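Local coordinates for protein fructuronate-tagaturonate epimerase UxaE from Cohnella laeviribosi in complex with 1 glycerol (Cohnella laeviribosi, PDB 6IL9) that interconverts fructuronate and tagaturonate as an epimerase built on a TIM barrel that holds a zinc ion, at residues 250-255 against 289-294. Sequence-based numbering, arbitrary orientation.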
loop_
_atom_site.group_PDB
_atom_site.type_symbol
_atom_site.label_atom_id
_atom_site.label_comp_id
_atom_site.label_asym_id
_atom_site.label_seq_id
_atom_site.Cartn_x
_atom_site.Cartn_y
_atom_site.Cartn_z
ATOM N N PHE A 250 -14.790 -2.456 18.110
ATOM C CA PHE A 250 -14.452 -3.300 16.971
ATOM C C PHE A 250 -12.948 -3.527 16.890
ATOM O O PHE A 250 -12.500 -4.643 16.608
ATOM C CB PHE A 250 -14.989 -2.655 15.687
ATOM C CG PHE A 250 -14.696 -3.436 14.431
ATOM C CD1 PHE A 250 -15.179 -4.729 14.264
ATOM C CD2 PHE A 250 -13.961 -2.860 13.405
ATOM C CE1 PHE A 250 -14.917 -5.443 13.103
ATOM C CE2 PHE A 250 -13.690 -3.566 12.239
ATOM C CZ PHE A 250 -14.163 -4.862 12.091
ATOM N N MET A 251 -12.158 -2.477 17.138
ATOM C CA MET A 251 -10.706 -2.621 17.204
ATOM C C MET A 251 -10.307 -3.666 18.241
ATOM O O MET A 251 -9.499 -4.562 17.966
ATOM C CB MET A 251 -10.061 -1.267 17.543
ATOM C CG MET A 251 -10.241 -0.150 16.513
ATOM S SD MET A 251 -9.910 1.532 17.172
ATOM C CE MET A 251 -10.787 2.491 15.941
ATOM N N ILE A 252 -10.858 -3.551 19.450
ATOM C CA ILE A 252 -10.494 -4.465 20.527
ATOM C C ILE A 252 -10.893 -5.892 20.169
ATOM O O ILE A 252 -10.131 -6.837 20.393
ATOM C CB ILE A 252 -11.144 -4.018 21.846
ATOM C CG1 ILE A 252 -10.572 -2.665 22.275
ATOM C CG2 ILE A 252 -10.923 -5.067 22.931
ATOM C CD1 ILE A 252 -11.494 -1.874 23.194
ATOM N N TYR A 253 -12.096 -6.061 19.619
ATOM C CA TYR A 253 -12.609 -7.387 19.281
ATOM C C TYR A 253 -11.712 -8.083 18.264
ATOM O O TYR A 253 -11.372 -9.264 18.416
ATOM C CB TYR A 253 -14.034 -7.245 18.746
ATOM C CG TYR A 253 -14.579 -8.435 17.979
ATOM C CD1 TYR A 253 -15.037 -9.568 18.648
ATOM C CD2 TYR A 253 -14.670 -8.406 16.588
ATOM C CE1 TYR A 253 -15.562 -10.650 17.946
ATOM C CE2 TYR A 253 -15.185 -9.486 15.877
ATOM C CZ TYR A 253 -15.625 -10.604 16.563
ATOM O OH TYR A 253 -16.142 -11.676 15.867
ATOM N N ILE A 254 -11.311 -7.356 17.223
ATOM C CA ILE A 254 -10.429 -7.927 16.205
ATOM C C ILE A 254 -9.056 -8.226 16.797
ATOM O O ILE A 254 -8.468 -9.288 16.546
ATOM C CB ILE A 254 -10.331 -6.974 14.998
ATOM C CG1 ILE A 254 -11.679 -6.872 14.263
ATOM C CG2 ILE A 254 -9.217 -7.408 14.062
ATOM C CD1 ILE A 254 -12.232 -8.205 13.760
ATOM N N TYR A 255 -8.508 -7.286 17.570
ATOM C CA TYR A 255 -7.199 -7.521 18.176
ATOM C C TYR A 255 -7.204 -8.801 19.009
ATOM O O TYR A 255 -6.314 -9.651 18.875
ATOM C CB TYR A 255 -6.770 -6.331 19.044
ATOM C CG TYR A 255 -5.440 -6.645 19.688
ATOM C CD1 TYR A 255 -4.265 -6.600 18.937
ATOM C CD2 TYR A 255 -5.358 -7.049 21.019
ATOM C CE1 TYR A 255 -3.051 -6.939 19.483
ATOM C CE2 TYR A 255 -4.130 -7.388 21.583
ATOM C CZ TYR A 255 -2.985 -7.323 20.809
ATOM O OH TYR A 255 -1.766 -7.664 21.351
ATOM N N SER A 289 -6.055 6.090 23.918
ATOM C CA SER A 289 -6.052 5.828 25.348
ATOM C C SER A 289 -6.918 4.623 25.684
ATOM O O SER A 289 -6.555 3.802 26.533
ATOM C CB SER A 289 -6.543 7.064 26.101
ATOM O OG SER A 289 -6.393 6.892 27.490
ATOM N N GLU A 290 -8.071 4.500 25.027
ATOM C CA GLU A 290 -8.946 3.367 25.296
ATOM C C GLU A 290 -8.321 2.064 24.835
ATOM O O GLU A 290 -8.428 1.043 25.518
ATOM C CB GLU A 290 -10.295 3.562 24.610
ATOM C CG GLU A 290 -11.125 4.660 25.231
ATOM C CD GLU A 290 -11.322 4.455 26.715
ATOM O OE1 GLU A 290 -12.025 3.492 27.111
ATOM O OE2 GLU A 290 -10.764 5.256 27.488
ATOM N N LEU A 291 -7.706 2.070 23.653
ATOM C CA LEU A 291 -7.090 0.853 23.140
ATOM C C LEU A 291 -5.902 0.444 23.992
ATOM O O LEU A 291 -5.751 -0.727 24.350
ATOM C CB LEU A 291 -6.647 1.070 21.698
ATOM C CG LEU A 291 -7.781 1.347 20.726
ATOM C CD1 LEU A 291 -7.192 1.728 19.397
ATOM C CD2 LEU A 291 -8.653 0.111 20.597
ATOM N N ILE A 292 -5.027 1.400 24.300
ATOM C CA ILE A 292 -3.843 1.071 25.082
ATOM C C ILE A 292 -4.252 0.596 26.474
ATOM O O ILE A 292 -3.660 -0.339 27.034
ATOM C CB ILE A 292 -2.890 2.283 25.116
ATOM C CG1 ILE A 292 -2.490 2.678 23.690
ATOM C CG2 ILE A 292 -1.660 1.956 25.878
ATOM C CD1 ILE A 292 -1.693 1.637 22.951
ATOM N N GLY A 293 -5.324 1.177 27.021
ATOM C CA GLY A 293 -5.850 0.705 28.292
ATOM C C GLY A 293 -6.336 -0.732 28.251
ATOM O O GLY A 293 -6.339 -1.418 29.274
ATOM N N LYS A 294 -6.742 -1.215 27.075
ATOM C CA LYS A 294 -7.208 -2.587 26.924
ATOM C C LYS A 294 -6.124 -3.521 26.395
ATOM O O LYS A 294 -6.439 -4.617 25.910
ATOM C CB LYS A 294 -8.442 -2.634 26.017
ATOM C CG LYS A 294 -9.722 -2.247 26.747
ATOM C CD LYS A 294 -10.152 -3.365 27.695
ATOM C CE LYS A 294 -10.958 -4.429 26.952
ATOM N NZ LYS A 294 -10.776 -5.795 27.530
#
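Leu291 sets its CG anti to the carbonyl carbon and beside the backbone N (chi1 -64°); CD1 then runs on extended (chi2 172°) to Met251 SD, which leaves the other branch, CD2, to lie between Met251 CB and Ile252 CG1. All three residues belong to the outer helical layer of a TIM barrel, where helices 234-259 and 281-293 precede and follow strand 267-271; Ile270 of that strand touches both Met251 and Leu291. The branched leucine suits its place because its two methyls do separate work: CD1 meets Met251 SD at 3.5 Å, while CD2 lies 3.6 Å from Met251 CB and 3.8 Å from Ile252 CG1. Met251, unbranched and extended beyond CG, crosses the leucine at about a right angle and offers a soft sulfur to the buried apolar contact of these three. Cutting Leu291 back to alanine is likely to leave Met251 SD and Ile252 CG1 without their methyl partners and to open a gap between the helices. Lys294, an exposed residue, finishes the contact with its long aliphatic chain, its amine in a long, weak ion pair with Glu256. Beta-branched Ile252 suits both neighbours: CG1 serves Leu291, while CD1 lies 4.0 Å from Lys294 CG and CG2 4.1 Å from Lys294 CE.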